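Local coordinates for uncharacterized protein (Bacteroides ovatus CL02T12C04, PDB 6PTM), which is probably an exo-acting glycoside hydrolase of family GH42 that takes part in breaking down carrageenan, at residues A[219-229]-A[281-292]. Numbering follows the deposited sequence.
Sequences KEDGSIGFVFL and KQYTGLGYMLCN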
ATOM      1  N   LYS A 219       3.166  28.672 -11.230  1.00 24.11           N
ATOM      2  CA  LYS A 219       2.457  27.372 -11.316  1.00 23.70           C
ATOM      3  C   LYS A 219       0.947  27.587 -11.148  1.00 21.04           C
ATOM      4  O   LYS A 219       0.497  28.151 -10.161  1.00 21.75           O
ATOM      5  CB  LYS A 219       3.068  26.412 -10.301  1.00 22.86           C
ATOM      6  CG  LYS A 219       2.555  24.995 -10.382  1.00 22.49           C
ATOM      7  CD  LYS A 219       3.279  24.071  -9.430  1.00 22.31           C
ATOM      8  CE  LYS A 219       2.628  22.715  -9.428  1.00 20.83           C
ATOM      9  NZ  LYS A 219       2.668  22.147 -10.782  1.00 20.79           N
ATOM     10  N   GLU A 220       0.172  27.073 -12.079  1.00 21.68           N
ATOM     11  CA  GLU A 220      -1.297  27.145 -12.028  1.00 24.66           C
ATOM     12  C   GLU A 220      -1.819  26.257 -10.901  1.00 22.46           C
ATOM     13  O   GLU A 220      -1.143  25.276 -10.578  1.00 19.95           O
ATOM     14  CB  GLU A 220      -1.894  26.619 -13.330  1.00 32.02           C
ATOM     15  CG  GLU A 220      -1.602  27.469 -14.555  1.00 37.75           C
ATOM     16  CD  GLU A 220      -2.102  26.784 -15.824  1.00 46.36           C
ATOM     17  OE1 GLU A 220      -2.832  25.744 -15.702  1.00 44.51           O
ATOM     18  OE2 GLU A 220      -1.768  27.270 -16.930  1.00 52.42           O
ATOM     19  N   ASP A 221      -3.028  26.550 -10.440  1.00 19.49           N
ATOM     20  CA  ASP A 221      -3.788  25.746  -9.455  1.00 22.20           C
ATOM     21  C   ASP A 221      -3.758  24.261  -9.840  1.00 21.22           C
ATOM     22  O   ASP A 221      -3.494  23.453  -8.939  1.00 22.35           O
ATOM     23  CB  ASP A 221      -5.228  26.218  -9.360  1.00 25.68           C
ATOM     24  CG  ASP A 221      -5.548  26.573  -7.941  1.00 34.38           C
ATOM     25  OD1 ASP A 221      -6.136  25.699  -7.235  1.00 36.58           O
ATOM     26  OD2 ASP A 221      -5.134  27.698  -7.546  1.00 40.80           O
ATOM     27  N   GLY A 222      -4.139  23.948 -11.084  1.00 18.38           N
ATOM     28  CA  GLY A 222      -3.774  22.726 -11.831  1.00 19.69           C
ATOM     29  C   GLY A 222      -4.706  21.570 -11.514  1.00 18.01           C
ATOM     30  O   GLY A 222      -5.871  21.821 -11.201  1.00 18.27           O
ATOM     31  N   SER A 223      -4.218  20.339 -11.622  1.00 18.81           N
ATOM     32  CA  SER A 223      -5.013  19.126 -11.325  1.00 18.19           C
ATOM     33  C   SER A 223      -4.638  18.594  -9.948  1.00 17.15           C
ATOM     34  O   SER A 223      -3.648  19.106  -9.342  1.00 16.48           O
ATOM     35  CB  SER A 223      -4.850  18.082 -12.397  1.00 18.98           C
ATOM     36  OG  SER A 223      -3.479  17.819 -12.623  1.00 20.11           O
ATOM     37  N   ILE A 224      -5.406  17.622  -9.449  1.00 14.72           N
ATOM     38  CA  ILE A 224      -5.155  17.115  -8.085  1.00 15.49           C
ATOM     39  C   ILE A 224      -3.738  16.546  -8.097  1.00 13.74           C
ATOM     40  O   ILE A 224      -3.339  15.932  -9.093  1.00 15.49           O
ATOM     41  CB  ILE A 224      -6.213  16.118  -7.595  1.00 15.27           C
ATOM     42  CG1 ILE A 224      -6.089  15.958  -6.083  1.00 16.19           C
ATOM     43  CG2 ILE A 224      -6.125  14.808  -8.374  1.00 15.81           C
ATOM     44  CD1 ILE A 224      -7.259  15.248  -5.406  1.00 16.87           C
ATOM     45  N   GLY A 225      -2.980  16.851  -7.061  1.00 13.45           N
ATOM     46  CA  GLY A 225      -1.541  16.574  -7.036  1.00 14.40           C
ATOM     47  C   GLY A 225      -1.017  16.468  -5.627  1.00 14.30           C
ATOM     48  O   GLY A 225      -1.780  16.680  -4.642  1.00 14.83           O
ATOM     49  N   PHE A 226       0.251  16.129  -5.523  1.00 13.97           N
ATOM     50  CA  PHE A 226       0.923  16.096  -4.208  1.00 14.35           C
ATOM     51  C   PHE A 226       2.299  16.765  -4.291  1.00 14.54           C
ATOM     52  O   PHE A 226       2.908  16.931  -5.382  1.00 13.17           O
ATOM     53  CB  PHE A 226       0.954  14.667  -3.683  1.00 13.78           C
ATOM     54  CG  PHE A 226       2.027  13.787  -4.252  1.00 14.80           C
ATOM     55  CD1 PHE A 226       1.873  13.197  -5.492  1.00 15.59           C
ATOM     56  CD2 PHE A 226       3.158  13.486  -3.523  1.00 14.98           C
ATOM     57  CE1 PHE A 226       2.838  12.358  -6.015  1.00 16.02           C
ATOM     58  CE2 PHE A 226       4.106  12.609  -4.030  1.00 16.39           C
ATOM     59  CZ  PHE A 226       3.939  12.037  -5.270  1.00 16.64           C
ATOM     60  N   VAL A 227       2.761  17.208  -3.122  1.00 14.97           N
ATOM     61  CA  VAL A 227       4.099  17.841  -2.943  1.00 15.10           C
ATOM     62  C   VAL A 227       5.064  16.775  -2.419  1.00 14.09           C
ATOM     63  O   VAL A 227       4.742  16.074  -1.446  1.00 13.95           O
ATOM     64  CB  VAL A 227       4.022  19.050  -2.005  1.00 15.03           C
ATOM     65  CG1 VAL A 227       5.375  19.719  -1.840  1.00 14.83           C
ATOM     66  CG2 VAL A 227       2.979  20.046  -2.484  1.00 15.48           C
ATOM     67  N   PHE A 228       6.198  16.642  -3.078  1.00 14.87           N
ATOM     68  CA  PHE A 228       7.227  15.614  -2.766  1.00 14.72           C
ATOM     69  C   PHE A 228       8.366  16.308  -2.027  1.00 15.11           C
ATOM     70  O   PHE A 228       9.050  17.138  -2.661  1.00 15.58           O
ATOM     71  CB  PHE A 228       7.687  14.984  -4.072  1.00 15.92           C
ATOM     72  CG  PHE A 228       8.576  13.775  -3.939  1.00 16.41           C
ATOM     73  CD1 PHE A 228       9.881  13.888  -3.497  1.00 16.74           C
ATOM     74  CD2 PHE A 228       8.128  12.528  -4.337  1.00 18.64           C
ATOM     75  CE1 PHE A 228      10.684  12.761  -3.388  1.00 18.10           C
ATOM     76  CE2 PHE A 228       8.960  11.416  -4.282  1.00 17.35           C
ATOM     77  CZ  PHE A 228      10.233  11.539  -3.814  1.00 17.15           C
ATOM     78  N   LEU A 229       8.582  15.992  -0.746  1.00 14.88           N
ATOM     79  CA  LEU A 229       9.760  16.495   0.002  1.00 16.29           C
ATOM     80  C   LEU A 229      10.899  15.495  -0.133  1.00 16.36           C
ATOM     81  O   LEU A 229      10.747  14.347   0.360  1.00 16.34           O
ATOM     82  CB  LEU A 229       9.413  16.701   1.471  1.00 17.47           C
ATOM     83  CG  LEU A 229       8.750  18.029   1.798  1.00 20.05           C
ATOM     84  CD1 LEU A 229       7.326  18.025   1.293  1.00 20.62           C
ATOM     85  CD2 LEU A 229       8.812  18.313   3.315  1.00 20.14           C
ATOM     86  N   LYS A 281      -3.984  25.029  -2.912  1.00 19.68           N
ATOM     87  CA  LYS A 281      -4.045  24.858  -4.381  1.00 18.70           C
ATOM     88  C   LYS A 281      -4.436  23.414  -4.711  1.00 19.05           C
ATOM     89  O   LYS A 281      -4.062  22.473  -3.952  1.00 18.64           O
ATOM     90  CB  LYS A 281      -2.741  25.337  -5.009  1.00 18.69           C
ATOM     91  CG  LYS A 281      -2.612  26.850  -4.826  1.00 20.61           C
ATOM     92  CD  LYS A 281      -1.638  27.557  -5.702  1.00 21.30           C
ATOM     93  CE  LYS A 281      -1.692  29.056  -5.472  1.00 22.48           C
ATOM     94  NZ  LYS A 281      -0.564  29.690  -6.190  1.00 25.14           N
ATOM     95  N   GLN A 282      -5.109  23.239  -5.839  1.00 16.41           N
ATOM     96  CA  GLN A 282      -5.588  21.907  -6.269  1.00 16.62           C
ATOM     97  C   GLN A 282      -4.384  20.945  -6.350  1.00 16.45           C
ATOM     98  O   GLN A 282      -4.604  19.750  -6.024  1.00 17.99           O
ATOM     99  CB  GLN A 282      -6.407  22.060  -7.550  1.00 16.01           C
ATOM    100  CG  GLN A 282      -6.900  20.730  -8.141  1.00 16.68           C
ATOM    101  CD  GLN A 282      -8.004  20.040  -7.367  1.00 16.92           C
ATOM    102  OE1 GLN A 282      -8.375  20.463  -6.262  1.00 16.87           O
ATOM    103  NE2 GLN A 282      -8.507  18.935  -7.920  1.00 16.50           N
ATOM    104  N   TYR A 283      -3.151  21.408  -6.676  1.00 16.72           N
ATOM    105  CA  TYR A 283      -1.977  20.504  -6.869  1.00 15.94           C
ATOM    106  C   TYR A 283      -1.444  19.992  -5.519  1.00 15.82           C
ATOM    107  O   TYR A 283      -0.538  19.157  -5.535  1.00 15.88           O
ATOM    108  CB  TYR A 283      -0.899  21.105  -7.782  1.00 16.50           C
ATOM    109  CG  TYR A 283      -0.142  22.311  -7.272  1.00 17.04           C
ATOM    110  CD1 TYR A 283       0.843  22.186  -6.298  1.00 17.23           C
ATOM    111  CD2 TYR A 283      -0.387  23.578  -7.784  1.00 18.90           C
ATOM    112  CE1 TYR A 283       1.547  23.290  -5.817  1.00 17.42           C
ATOM    113  CE2 TYR A 283       0.315  24.693  -7.327  1.00 18.72           C
ATOM    114  CZ  TYR A 283       1.300  24.542  -6.355  1.00 18.05           C
ATOM    115  OH  TYR A 283       1.989  25.620  -5.895  1.00 17.87           O
ATOM    116  N   THR A 284      -2.000  20.439  -4.397  1.00 16.00           N
ATOM    117  CA  THR A 284      -1.701  19.923  -3.039  1.00 16.40           C
ATOM    118  C   THR A 284      -2.838  19.030  -2.542  1.00 16.30           C
ATOM    119  O   THR A 284      -2.717  18.554  -1.412  1.00 17.28           O
ATOM    120  CB  THR A 284      -1.475  21.061  -2.032  1.00 17.42           C
ATOM    121  OG1 THR A 284      -2.685  21.782  -1.784  1.00 14.61           O
ATOM    122  CG2 THR A 284      -0.418  22.019  -2.524  1.00 19.44           C
ATOM    123  N   GLY A 285      -3.890  18.798  -3.331  1.00 16.02           N
ATOM    124  CA  GLY A 285      -5.090  18.072  -2.845  1.00 16.29           C
ATOM    125  C   GLY A 285      -4.819  16.642  -2.367  1.00 16.08           C
ATOM    126  O   GLY A 285      -5.542  16.168  -1.443  1.00 16.80           O
ATOM    127  N   LEU A 286      -3.865  15.940  -2.973  1.00 14.91           N
ATOM    128  CA  LEU A 286      -3.465  14.588  -2.501  1.00 14.77           C
ATOM    129  C   LEU A 286      -2.237  14.713  -1.585  1.00 14.48           C
ATOM    130  O   LEU A 286      -1.544  13.716  -1.365  1.00 14.46           O
ATOM    131  CB  LEU A 286      -3.243  13.656  -3.696  1.00 14.77           C
ATOM    132  CG  LEU A 286      -4.488  12.867  -4.101  1.00 15.61           C
ATOM    133  CD1 LEU A 286      -4.268  12.200  -5.429  1.00 15.97           C
ATOM    134  CD2 LEU A 286      -4.889  11.824  -3.053  1.00 16.20           C
ATOM    135  N   GLY A 287      -1.999  15.914  -1.063  1.00 13.54           N
ATOM    136  CA  GLY A 287      -1.247  16.098   0.172  1.00 13.03           C
ATOM    137  C   GLY A 287       0.229  16.337  -0.055  1.00 14.08           C
ATOM    138  O   GLY A 287       0.679  16.564  -1.233  1.00 12.94           O
ATOM    139  N   TYR A 288       0.929  16.386   1.076  1.00 13.24           N
ATOM    140  CA  TYR A 288       2.381  16.614   1.199  1.00 14.65           C
ATOM    141  C   TYR A 288       3.038  15.306   1.640  1.00 14.59           C
ATOM    142  O   TYR A 288       2.766  14.770   2.748  1.00 13.17           O
ATOM    143  CB  TYR A 288       2.657  17.741   2.197  1.00 14.77           C
ATOM    144  CG  TYR A 288       2.111  19.091   1.820  1.00 15.60           C
ATOM    145  CD1 TYR A 288       0.759  19.383   1.992  1.00 16.64           C
ATOM    146  CD2 TYR A 288       2.949  20.108   1.387  1.00 15.58           C
ATOM    147  CE1 TYR A 288       0.248  20.632   1.679  1.00 16.34           C
ATOM    148  CE2 TYR A 288       2.452  21.368   1.074  1.00 16.33           C
ATOM    149  CZ  TYR A 288       1.097  21.627   1.223  1.00 16.61           C
ATOM    150  OH  TYR A 288       0.569  22.852   0.961  1.00 15.57           O
ATOM    151  N   MET A 289       3.893  14.789   0.769  1.00 15.12           N
ATOM    152  CA  MET A 289       4.573  13.486   0.965  1.00 15.99           C
ATOM    153  C   MET A 289       5.892  13.750   1.688  1.00 15.01           C
ATOM    154  O   MET A 289       6.778  14.386   1.081  1.00 15.71           O
ATOM    155  CB  MET A 289       4.792  12.860  -0.411  1.00 18.08           C
ATOM    156  CG  MET A 289       4.903  11.357  -0.394  1.00 21.54           C
ATOM    157  SD  MET A 289       6.477  10.815   0.209  1.00 26.95           S
ATOM    158  CE  MET A 289       7.659  11.589  -0.896  1.00 21.49           C
ATOM    159  N   LEU A 290       6.002  13.366   2.959  1.00 13.19           N
ATOM    160  CA  LEU A 290       7.035  13.945   3.850  1.00 14.12           C
ATOM    161  C   LEU A 290       8.384  13.242   3.652  1.00 14.90           C
ATOM    162  O   LEU A 290       9.386  13.879   3.965  1.00 15.10           O
ATOM    163  CB  LEU A 290       6.612  13.887   5.320  1.00 14.09           C
ATOM    164  CG  LEU A 290       5.341  14.652   5.668  1.00 14.73           C
ATOM    165  CD1 LEU A 290       5.002  14.498   7.143  1.00 14.85           C
ATOM    166  CD2 LEU A 290       5.444  16.118   5.280  1.00 14.91           C
ATOM    167  N   CYS A 291       8.414  12.007   3.142  1.00 14.11           N
ATOM    168  CA  CYS A 291       9.678  11.324   2.809  1.00 15.08           C
ATOM    169  C   CYS A 291       9.393  10.081   1.954  1.00 15.56           C
ATOM    170  O   CYS A 291       8.426   9.338   2.258  1.00 16.12           O
ATOM    171  CB  CYS A 291      10.425  10.900   4.075  1.00 15.10           C
ATOM    172  SG  CYS A 291      12.145  10.402   3.774  1.00 15.29           S
ATOM    173  N   ASN A 292      10.274   9.853   0.984  1.00 15.64           N
ATOM    174  CA  ASN A 292      10.424   8.627   0.159  1.00 16.64           C
ATOM    175  C   ASN A 292      11.081   7.486   0.970  1.00 16.00           C
ATOM    176  O   ASN A 292      12.283   7.593   1.249  1.00 17.49           O
ATOM    177  CB  ASN A 292      11.311   8.986  -1.036  1.00 16.98           C
ATOM    178  CG  ASN A 292      11.418   7.878  -2.052  1.00 17.17           C
ATOM    179  OD1 ASN A 292      10.706   7.844  -3.078  1.00 18.83           O
ATOM    180  ND2 ASN A 292      12.316   6.972  -1.768  1.00 16.35           N
TER
HETATM  181  O   HOH W   1       1.670  27.931  -7.302  1.00 23.79           O
HETATM  182  O   HOH W   2      -1.378  29.184  -8.842  1.00 31.01           O
HETATM  183  O   HOH W   3      12.109  11.991   0.185  1.00 17.71           O
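Val227 and Phe228 pair with Tyr288 and Met289 as parallel strands, joined by a beta-alpha-beta crossover through helix 261-278, as expected in the (beta/alpha)8 barrel of GH42 enzymes. Three backbone bonds zip them together: Val227 N to Gly287 O (2.9 Å), Met289 N to Val227 O (2.7 Å) and Leu229 N to Met289 O. Gly287 closes the type I turn from Thr284 with a positive phi (93°) that glycine adopts readily.

Ahead of the strands, Asp221 OD1 accepts Gln282 N (3.0 Å) from above the carboxylate plane, holding the start of the 3-10 segment 282-284. Lys219, extended until chi4 turns its amine, lays CE over the centre of the Tyr283 ring (3.4 Å to the centroid); NZ makes a cation-pi contact with the same face and a salt bridge with Asp192. At the ring's edge, in plane, a water 2.7 Å from Tyr283 OH also meets Lys219 O and Lys281 NZ. With an alanine in place of Tyr283, the Lys219 methylenes would probably lose their flat support, and the water its phenol partner.

On the sheet face packed by helix 261-278, branched Val227 sets CB against Tyr288 CD2 (3.7 Å). On the other, Met289 CB lies at the edge of the Phe226 ring, and flexible Met289, bent at chi2 and chi3, places its methyl CE over one face of the Phe228 ring, 3.6 Å from the centroid, with SD farther off above that face in a Met-aromatic contact.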